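PDB 3KYA: putative phosphatase from Bacteroides thetaiotaomicron, which probably acts as a phosphatase on a substrate that is not known, and binds zinc ions. Local coordinates for residues A[32-37]-A[67-72]; A[203-208]-A[225-230]; A[442-447]-A[460-465]. All coordinates share one frame; numbering follows the deposited sequence. Where two conformers were deposited one is given.

Overall arrangement
From the N terminus the chain first builds the IPT/TIG domain, where contact 1 closes a loop of 29 residues by setting strand 33-39 beside strand 66-70. It then runs into a ring of small antiparallel sheets that reads as a six-bladed beta propeller. Contact 2 closes a hairpin between strands 206-211 and 220-227, the middle strands of one blade. Contact 3 comes near the C terminus and shuts the hairpin of strands 446-452 and 457-462, in the blade to which strand 105-110 also belongs. The three loops follow in series, none crossing or enclosing another. Contacts 1 and 2 lie on opposite sides of the chain's centre, their own centres about 55 Å apart.

Contact 1: residues A[32-37]-A[67-72]; sequences QKLLIY and VYCFVP
L34 and C69 face each other as a hydrogen-bonded antiparallel pair: L34 N gives to C69 O at 2.8 Å, and C69 N returns a bond to L34 O at 2.9 Å. I36 and V67 exchange the same two bonds, and V71 N, just past the strand end, reaches Q32 O at 2.8 Å. The alternate residues turn their peptides outward, L35 bonding to T24 of strand 19-28 and Y68 to strand 55-62, which makes both segments interior strands. Leucine suits position 35 because its methyl can lie over an aromatic ring: CD1 sits over the Y68 face, 3.8 Å from the ring centroid and 13° off the normal, a CH-pi contact. L35 CG, anti to the backbone N (chi1 172°), lies 4.2 Å from Y68 CE1. The phenol hydroxyl is satisfied by D338 OD2 of the second subunit, so Y68 serves both the sheet and the dimer. On the other face, the small, apolar C69 fits between larger neighbours, with I36 CD1 and L34 CD2 each 4.0 Å from its SG; I52 packs there too. Such antiparallel pairing with an apolar inner face is characteristic of the immunoglobulin-like IPT/TIG fold.

Contact 2: residues A[203-208]-A[225-230]; sequences EAEYMI and IIKRNA. With ZN (zinc ion), chain B; EDO (1,2-ethanediol), chain N.
The R228 guanidinium meets A204 with its edge: NE and NH2 both bond to A204 O, at 3.1 and 2.9 Å, and that oxygen lies nearly in the guanidinium plane. Both nitrogens arrive from the same face of the carbonyl, tilted from its plane. The Y206 ring is flanked obliquely by I225, whose CG1 comes 3.7 Å from Y206 CD2, and by K227, whose extended chain runs alongside it so that CE lies 3.5 Å from Y206 OH. Lysine suits this place because its methylenes pack against the ring, CB and CG nearest CE2, while its ammonium continues past it. The third flat group, the E205 carboxylate, binds the zinc ion through OE2 at 2.3 Å, while OE1 takes the backbone N of D202, a residue of the same site. K227 NZ is 4.2 Å from E205 OE2, and its charge may temper that of the carboxylate. R228 also forms a salt bridge with D147; an alanine here would probably leave the A204 carbonyl without both donors and D147 without its mate. Backbone bonds join M207 to I226, and R228 N to E205 O. Y206, I208 and I225 face helix 276-284, where F280 meets the Y206 ring; on the other face M207, a selenomethionine, packs on strand 188-193 and I226 on strand 240-246.

Contact 3: residues A[442-447]-A[460-465]; sequences RFRDVS and VHDQVG
R444 spans D462 and V464. CB lies 3.5 Å from D462 OD1 and also approaches G465 N. CG stays within 4.2 Å of G465 N, and CD comes 4.0 Å from V464 CG1. The same methyl is 3.5 Å from NE and sits over one face of the guanidinium, 3.4 Å above the plane and offset toward its rim. Arginine suits the place because its flat guanidinium can lie against a methyl while making a cation-pi contact with W430. Near R444 CB, D462 organises the backbone: OD2 accepts R444 N at 3.2 Å on its syn side, with a weaker bond to OD1. OD1 also takes G465 N at 3.0 Å, from above the carboxylate plane, an Asx motif. A side chain at G465 would crowd OD1. OD2 also forms a salt bridge with R469, which probably offsets the charge of this buried carboxylate. S447 N bonds to H461 O, and V446 CG1 packs 3.8 Å from V460 CG1 beside V396. This is the open end of a beta hairpin, where an Asx motif turns the chain out of its strand, in a probable propeller blade whose strand 105-110 pairs with C-terminal strand 467-473, consistent with velcro-type closure.

Contact 1: residues A[32-37]-A[67-72]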
loop_
_atom_site.group_PDB
_atom_site.type_symbol
_atom_site.label_atom_id
_atom_site.label_comp_id
_atom_site.label_asym_id
_atom_site.label_seq_id
_atom_site.Cartn_x
_atom_site.Cartn_y
_atom_site.Cartn_z
ATOM N N GLN A 32 10.613 -4.934 14.492
ATOM C CA GLN A 32 9.653 -6.016 14.710
ATOM C C GLN A 32 9.490 -6.247 16.204
ATOM O O GLN A 32 10.478 -6.243 16.943
ATOM C CB GLN A 32 10.164 -7.318 14.075
ATOM C CG GLN A 32 9.397 -8.606 14.445
ATOM C CD GLN A 32 8.011 -8.717 13.812
ATOM O OE1 GLN A 32 7.008 -9.022 14.498
ATOM N NE2 GLN A 32 7.947 -8.489 12.506
ATOM N N LYS A 33 8.253 -6.456 16.643
ATOM C CA LYS A 33 7.982 -6.811 18.024
ATOM C C LYS A 33 8.269 -8.313 18.160
ATOM O O LYS A 33 7.738 -9.126 17.388
ATOM C CB LYS A 33 6.542 -6.483 18.366
ATOM C CG LYS A 33 6.195 -6.507 19.816
ATOM C CD LYS A 33 4.826 -5.842 20.052
ATOM C CE LYS A 33 4.857 -4.319 19.784
ATOM N NZ LYS A 33 3.591 -3.588 20.139
ATOM N N LEU A 34 9.102 -8.673 19.132
ATOM C CA LEU A 34 9.501 -10.060 19.376
ATOM C C LEU A 34 9.062 -10.530 20.760
ATOM O O LEU A 34 9.272 -9.838 21.769
ATOM C CB LEU A 34 11.027 -10.195 19.246
ATOM C CG LEU A 34 11.664 -11.553 19.519
ATOM C CD1 LEU A 34 11.288 -12.551 18.406
ATOM C CD2 LEU A 34 13.181 -11.396 19.641
ATOM N N LEU A 35 8.472 -11.720 20.794
ATOM C CA LEU A 35 7.994 -12.354 22.011
ATOM C C LEU A 35 8.945 -13.495 22.346
ATOM O O LEU A 35 9.145 -14.403 21.531
ATOM C CB LEU A 35 6.562 -12.879 21.815
ATOM C CG LEU A 35 5.950 -13.744 22.923
ATOM C CD1 LEU A 35 5.953 -13.035 24.274
ATOM C CD2 LEU A 35 4.511 -14.218 22.573
ATOM N N ILE A 36 9.554 -13.425 23.527
ATOM C CA ILE A 36 10.502 -14.430 23.984
ATOM C C ILE A 36 9.913 -15.203 25.162
ATOM O O ILE A 36 9.527 -14.619 26.178
ATOM C CB ILE A 36 11.862 -13.791 24.402
ATOM C CG1 ILE A 36 12.512 -13.037 23.236
ATOM C CG2 ILE A 36 12.817 -14.869 24.938
ATOM C CD1 ILE A 36 13.627 -12.059 23.687
ATOM N N TYR A 37 9.823 -16.528 25.014
ATOM C CA TYR A 37 9.326 -17.408 26.077
ATOM C C TYR A 37 10.469 -18.022 26.869
ATOM O O TYR A 37 11.538 -18.325 26.320
ATOM C CB TYR A 37 8.514 -18.567 25.487
ATOM C CG TYR A 37 7.176 -18.199 24.901
ATOM C CD1 TYR A 37 6.072 -18.045 25.722
ATOM C CD2 TYR A 37 7.006 -18.027 23.528
ATOM C CE1 TYR A 37 4.833 -17.729 25.205
ATOM C CE2 TYR A 37 5.755 -17.714 22.995
ATOM C CZ TYR A 37 4.672 -17.566 23.844
ATOM O OH TYR A 37 3.414 -17.253 23.369
ATOM N N VAL A 67 8.955 -12.303 27.684
ATOM C CA VAL A 67 9.428 -10.934 27.534
ATOM C C VAL A 67 9.126 -10.463 26.131
ATOM O O VAL A 67 9.354 -11.195 25.163
ATOM C CB VAL A 67 10.957 -10.809 27.765
ATOM C CG1 VAL A 67 11.434 -9.366 27.514
ATOM C CG2 VAL A 67 11.324 -11.245 29.172
ATOM N N TYR A 68 8.611 -9.237 26.018
ATOM C CA TYR A 68 8.400 -8.602 24.724
ATOM C C TYR A 68 9.480 -7.544 24.542
ATOM O O TYR A 68 9.772 -6.800 25.485
ATOM C CB TYR A 68 7.068 -7.882 24.638
ATOM C CG TYR A 68 5.863 -8.732 24.354
ATOM C CD1 TYR A 68 5.555 -9.113 23.055
ATOM C CD2 TYR A 68 4.994 -9.096 25.368
ATOM C CE1 TYR A 68 4.415 -9.874 22.781
ATOM C CE2 TYR A 68 3.852 -9.853 25.107
ATOM C CZ TYR A 68 3.576 -10.241 23.809
ATOM O OH TYR A 68 2.440 -10.987 23.548
ATOM N N CYS A 69 10.050 -7.485 23.343
ATOM C CA CYS A 69 11.056 -6.477 23.009
ATOM C C CYS A 69 10.969 -6.119 21.526
ATOM O O CYS A 69 10.213 -6.741 20.757
ATOM C CB CYS A 69 12.452 -6.995 23.354
ATOM S SG CYS A 69 12.990 -8.383 22.316
ATOM N N PHE A 70 11.701 -5.086 21.124
ATOM C CA PHE A 70 11.786 -4.705 19.714
ATOM C C PHE A 70 13.102 -5.173 19.126
ATOM O O PHE A 70 14.165 -4.995 19.743
ATOM C CB PHE A 70 11.725 -3.186 19.540
ATOM C CG PHE A 70 10.357 -2.599 19.748
ATOM C CD1 PHE A 70 9.330 -2.884 18.856
ATOM C CD2 PHE A 70 10.107 -1.722 20.801
ATOM C CE1 PHE A 70 8.064 -2.323 19.029
ATOM C CE2 PHE A 70 8.837 -1.154 20.979
ATOM C CZ PHE A 70 7.826 -1.454 20.094
ATOM N N VAL A 71 13.054 -5.741 17.921
ATOM C CA VAL A 71 14.275 -6.161 17.235
ATOM C C VAL A 71 15.094 -4.926 16.839
ATOM O O VAL A 71 14.604 -4.043 16.146
ATOM C CB VAL A 71 13.967 -6.995 15.985
ATOM C CG1 VAL A 71 15.246 -7.320 15.194
ATOM C CG2 VAL A 71 13.205 -8.280 16.383
ATOM N N PRO A 72 16.361 -4.868 17.261
ATOM C CA PRO A 72 17.147 -3.679 16.931
ATOM C C PRO A 72 17.711 -3.672 15.516
ATOM O O PRO A 72 17.913 -4.747 14.910
ATOM C CB PRO A 72 18.301 -3.727 17.931
ATOM C CG PRO A 72 18.319 -5.102 18.499
ATOM C CD PRO A 72 17.079 -5.814 18.135
#

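Contact 2: residues A[203-208]-A[225-230]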
loop_
_atom_site.group_PDB
_atom_site.type_symbol
_atom_site.label_atom_id
_atom_site.label_comp_id
_atom_site.label_asym_id
_atom_site.label_seq_id
_atom_site.Cartn_x
_atom_site.Cartn_y
_atom_site.Cartn_z
ATOM N N GLU A 203 27.629 2.690 -29.132
ATOM C CA GLU A 203 26.882 2.880 -27.883
ATOM C C GLU A 203 27.647 3.778 -26.925
ATOM O O GLU A 203 28.792 3.494 -26.609
ATOM C CB GLU A 203 26.649 1.520 -27.218
ATOM C CG GLU A 203 25.782 1.553 -25.946
ATOM C CD GLU A 203 24.304 1.759 -26.216
ATOM O OE1 GLU A 203 23.842 1.496 -27.351
ATOM O OE2 GLU A 203 23.589 2.154 -25.268
ATOM N N ALA A 204 27.009 4.855 -26.478
ATOM C CA ALA A 204 27.598 5.818 -25.525
ATOM C C ALA A 204 28.952 6.403 -25.942
ATOM O O ALA A 204 29.780 6.735 -25.096
ATOM C CB ALA A 204 27.685 5.199 -24.113
ATOM N N GLU A 205 29.159 6.553 -27.248
ATOM C CA GLU A 205 30.368 7.171 -27.764
ATOM C C GLU A 205 30.293 8.678 -27.507
ATOM O O GLU A 205 31.319 9.364 -27.489
ATOM C CB GLU A 205 30.534 6.876 -29.263
ATOM C CG GLU A 205 31.850 7.397 -29.832
ATOM C CD GLU A 205 32.145 6.972 -31.281
ATOM O OE1 GLU A 205 31.279 6.356 -31.957
ATOM O OE2 GLU A 205 33.276 7.281 -31.742
ATOM N N TYR A 206 29.075 9.193 -27.313
ATOM C CA TYR A 206 28.864 10.612 -27.066
ATOM C C TYR A 206 28.061 10.920 -25.803
ATOM O O TYR A 206 26.991 10.338 -25.566
ATOM C CB TYR A 206 28.141 11.247 -28.258
ATOM C CG TYR A 206 28.912 11.108 -29.559
ATOM C CD1 TYR A 206 28.807 9.954 -30.329
ATOM C CD2 TYR A 206 29.768 12.113 -29.995
ATOM C CE1 TYR A 206 29.528 9.810 -31.511
ATOM C CE2 TYR A 206 30.497 11.976 -31.173
ATOM C CZ TYR A 206 30.367 10.824 -31.926
ATOM O OH TYR A 206 31.087 10.682 -33.096
HETATM N N MSE A 207 28.594 11.851 -25.018
HETATM C CA MSE A 207 27.913 12.417 -23.859
HETATM C C MSE A 207 27.163 13.622 -24.398
HETATM O O MSE A 207 27.752 14.437 -25.115
HETATM C CB MSE A 207 28.916 12.848 -22.792
HETATM C CG MSE A 207 28.266 13.426 -21.525
HETATM SE SE MSE A 207 29.542 14.144 -20.233
HETATM C CE MSE A 207 30.317 12.503 -19.484
ATOM N N ILE A 208 25.873 13.722 -24.072
ATOM C CA ILE A 208 25.003 14.796 -24.543
ATOM C C ILE A 208 24.665 15.653 -23.330
ATOM O O ILE A 208 24.075 15.160 -22.366
ATOM C CB ILE A 208 23.740 14.210 -25.220
ATOM C CG1 ILE A 208 24.141 13.357 -26.441
ATOM C CG2 ILE A 208 22.775 15.334 -25.629
ATOM C CD1 ILE A 208 23.084 12.374 -26.925
ATOM N N ILE A 225 27.416 18.087 -27.619
ATOM C CA ILE A 225 27.767 16.674 -27.731
ATOM C C ILE A 225 29.285 16.538 -27.574
ATOM O O ILE A 225 30.052 17.245 -28.242
ATOM C CB ILE A 225 27.215 16.068 -29.045
ATOM C CG1 ILE A 225 27.237 14.543 -28.982
ATOM C CG2 ILE A 225 27.975 16.606 -30.305
ATOM C CD1 ILE A 225 26.398 13.859 -30.060
ATOM N N ILE A 226 29.709 15.638 -26.679
ATOM C CA ILE A 226 31.127 15.425 -26.341
ATOM C C ILE A 226 31.554 14.002 -26.686
ATOM O O ILE A 226 30.993 13.042 -26.177
ATOM C CB ILE A 226 31.391 15.659 -24.841
ATOM C CG1 ILE A 226 30.887 17.038 -24.413
ATOM C CG2 ILE A 226 32.890 15.499 -24.517
ATOM C CD1 ILE A 226 31.014 17.329 -22.927
ATOM N N LYS A 227 32.566 13.868 -27.538
ATOM C CA LYS A 227 33.000 12.562 -28.021
ATOM C C LYS A 227 34.035 11.895 -27.116
ATOM O O LYS A 227 35.033 12.508 -26.708
ATOM C CB LYS A 227 33.579 12.702 -29.427
ATOM C CG LYS A 227 33.851 11.382 -30.136
ATOM C CD LYS A 227 34.377 11.625 -31.540
ATOM C CE LYS A 227 34.474 10.339 -32.317
ATOM N NZ LYS A 227 35.077 10.601 -33.644
ATOM N N ARG A 228 33.790 10.623 -26.829
ATOM C CA ARG A 228 34.678 9.819 -26.018
ATOM C C ARG A 228 36.060 9.743 -26.682
ATOM O O ARG A 228 36.174 9.586 -27.909
ATOM C CB ARG A 228 34.067 8.420 -25.833
ATOM C CG ARG A 228 34.733 7.539 -24.766
ATOM C CD ARG A 228 34.075 6.149 -24.697
ATOM N NE ARG A 228 32.681 6.141 -24.214
ATOM C CZ ARG A 228 32.305 5.990 -22.939
ATOM N NH1 ARG A 228 33.201 5.879 -21.955
ATOM N NH2 ARG A 228 31.016 5.983 -22.636
ATOM N N ASN A 229 37.103 9.875 -25.866
ATOM C CA ASN A 229 38.478 9.784 -26.339
ATOM C C ASN A 229 38.826 8.341 -26.709
ATOM O O ASN A 229 38.122 7.398 -26.314
ATOM C CB ASN A 229 39.461 10.274 -25.270
ATOM C CG ASN A 229 39.322 11.762 -24.971
ATOM O OD1 ASN A 229 39.183 12.589 -25.883
ATOM N ND2 ASN A 229 39.375 12.112 -23.692
ATOM N N ALA A 230 39.916 8.183 -27.460
ATOM C CA ALA A 230 40.394 6.864 -27.866
ATOM C C ALA A 230 40.667 5.960 -26.664
ATOM O O ALA A 230 40.505 4.747 -26.773
ATOM C CB ALA A 230 41.666 6.979 -28.770
HETATM ZN ZN ZN B . 33.703 5.543 -33.225
HETATM C C1 EDO N . 36.282 4.285 -29.967
HETATM O O1 EDO N . 36.741 3.455 -28.899
HETATM C C2 EDO N . 35.992 5.682 -29.450
HETATM O O2 EDO N . 35.946 5.693 -28.011
#

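Contact 3: residues A[442-447]-A[460-465]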
loop_
_atom_site.group_PDB
_atom_site.type_symbol
_atom_site.label_atom_id
_atom_site.label_comp_id
_atom_site.label_asym_id
_atom_site.label_seq_id
_atom_site.Cartn_x
_atom_site.Cartn_y
_atom_site.Cartn_z
ATOM N N ARG A 442 17.637 11.114 7.194
ATOM C CA ARG A 442 17.208 12.439 6.726
ATOM C C ARG A 442 18.158 12.978 5.682
ATOM O O ARG A 442 19.327 12.602 5.651
ATOM C CB ARG A 442 17.114 13.440 7.872
ATOM C CG ARG A 442 15.987 13.136 8.834
ATOM C CD ARG A 442 15.778 14.238 9.846
ATOM N NE ARG A 442 16.895 14.414 10.758
ATOM C CZ ARG A 442 16.913 15.297 11.753
ATOM N NH1 ARG A 442 15.884 16.122 11.932
ATOM N NH2 ARG A 442 17.962 15.380 12.566
ATOM N N PHE A 443 17.624 13.862 4.841
ATOM C CA PHE A 443 18.378 14.562 3.813
ATOM C C PHE A 443 18.124 16.053 3.981
ATOM O O PHE A 443 17.271 16.456 4.789
ATOM C CB PHE A 443 17.894 14.183 2.404
ATOM C CG PHE A 443 17.969 12.699 2.065
ATOM C CD1 PHE A 443 19.111 12.152 1.494
ATOM C CD2 PHE A 443 16.855 11.871 2.228
ATOM C CE1 PHE A 443 19.170 10.784 1.164
ATOM C CE2 PHE A 443 16.899 10.535 1.880
ATOM C CZ PHE A 443 18.061 9.983 1.354
ATOM N N ARG A 444 18.890 16.878 3.264
ATOM C CA ARG A 444 18.578 18.305 3.144
ATOM C C ARG A 444 18.067 18.405 1.699
ATOM O O ARG A 444 17.544 17.406 1.178
ATOM C CB ARG A 444 19.772 19.204 3.485
ATOM C CG ARG A 444 20.283 18.973 4.916
ATOM C CD ARG A 444 21.264 20.006 5.398
ATOM N NE ARG A 444 20.610 21.299 5.579
ATOM C CZ ARG A 444 21.121 22.322 6.249
ATOM N NH1 ARG A 444 22.316 22.231 6.820
ATOM N NH2 ARG A 444 20.427 23.442 6.346
ATOM N N ASP A 445 18.163 19.560 1.040
ATOM C CA ASP A 445 17.651 19.666 -0.346
ATOM C C ASP A 445 18.290 18.604 -1.271
ATOM O O ASP A 445 19.512 18.561 -1.414
ATOM C CB ASP A 445 17.895 21.057 -0.936
ATOM C CG ASP A 445 17.326 22.182 -0.083
ATOM O OD1 ASP A 445 17.566 22.203 1.161
ATOM O OD2 ASP A 445 16.678 23.073 -0.684
ATOM N N VAL A 446 17.462 17.782 -1.909
ATOM C CA VAL A 446 17.923 16.688 -2.785
ATOM C C VAL A 446 17.550 16.953 -4.244
ATOM O O VAL A 446 16.383 17.162 -4.564
ATOM C CB VAL A 446 17.387 15.303 -2.307
ATOM C CG1 VAL A 446 18.233 14.774 -1.147
ATOM C CG2 VAL A 446 15.889 15.378 -1.934
ATOM N N SER A 447 18.545 16.896 -5.129
ATOM C CA SER A 447 18.369 17.261 -6.549
ATOM C C SER A 447 18.686 16.168 -7.580
ATOM O O SER A 447 18.097 16.154 -8.663
ATOM C CB SER A 447 19.236 18.500 -6.859
ATOM O OG SER A 447 20.613 18.254 -6.565
ATOM N N VAL A 460 22.293 9.395 -4.364
ATOM C CA VAL A 460 21.501 10.594 -4.233
ATOM C C VAL A 460 22.398 11.807 -4.073
ATOM O O VAL A 460 23.327 11.767 -3.281
ATOM C CB VAL A 460 20.639 10.514 -2.966
ATOM C CG1 VAL A 460 19.752 11.751 -2.852
ATOM C CG2 VAL A 460 19.809 9.207 -2.948
ATOM N N HIS A 461 22.114 12.890 -4.796
ATOM C CA HIS A 461 22.851 14.123 -4.616
ATOM C C HIS A 461 22.099 15.024 -3.643
ATOM O O HIS A 461 21.039 15.579 -3.985
ATOM C CB HIS A 461 23.101 14.838 -5.942
ATOM C CG HIS A 461 23.766 16.167 -5.785
ATOM N ND1 HIS A 461 23.444 17.264 -6.564
ATOM C CD2 HIS A 461 24.672 16.603 -4.877
ATOM C CE1 HIS A 461 24.176 18.295 -6.181
ATOM N NE2 HIS A 461 24.915 17.929 -5.148
ATOM N N ASP A 462 22.647 15.140 -2.431
ATOM C CA ASP A 462 22.071 15.950 -1.359
ATOM C C ASP A 462 22.781 17.311 -1.478
ATOM O O ASP A 462 23.856 17.543 -0.925
ATOM C CB ASP A 462 22.287 15.241 -0.028
ATOM C CG ASP A 462 21.538 15.871 1.128
ATOM O OD1 ASP A 462 21.266 17.081 1.096
ATOM O OD2 ASP A 462 21.271 15.134 2.104
ATOM N N GLN A 463 22.160 18.166 -2.283
ATOM C CA GLN A 463 22.701 19.481 -2.626
ATOM C C GLN A 463 23.062 20.354 -1.435
ATOM O O GLN A 463 24.148 20.927 -1.418
ATOM C CB GLN A 463 21.703 20.257 -3.494
ATOM C CG GLN A 463 22.203 21.612 -3.968
ATOM C CD GLN A 463 21.064 22.558 -4.310
ATOM O OE1 GLN A 463 19.902 22.147 -4.385
ATOM N NE2 GLN A 463 21.386 23.826 -4.512
ATOM N N VAL A 464 22.162 20.475 -0.456
ATOM C CA VAL A 464 22.419 21.351 0.701
ATOM C C VAL A 464 23.217 20.648 1.820
ATOM O O VAL A 464 23.966 21.285 2.547
ATOM C CB VAL A 464 21.108 22.079 1.148
ATOM C CG1 VAL A 464 21.279 22.796 2.484
ATOM C CG2 VAL A 464 20.684 23.090 0.058
ATOM N N GLY A 465 23.126 19.326 1.907
ATOM C CA GLY A 465 24.024 18.586 2.792
ATOM C C GLY A 465 25.449 18.568 2.221
ATOM O O GLY A 465 26.432 18.300 2.940
#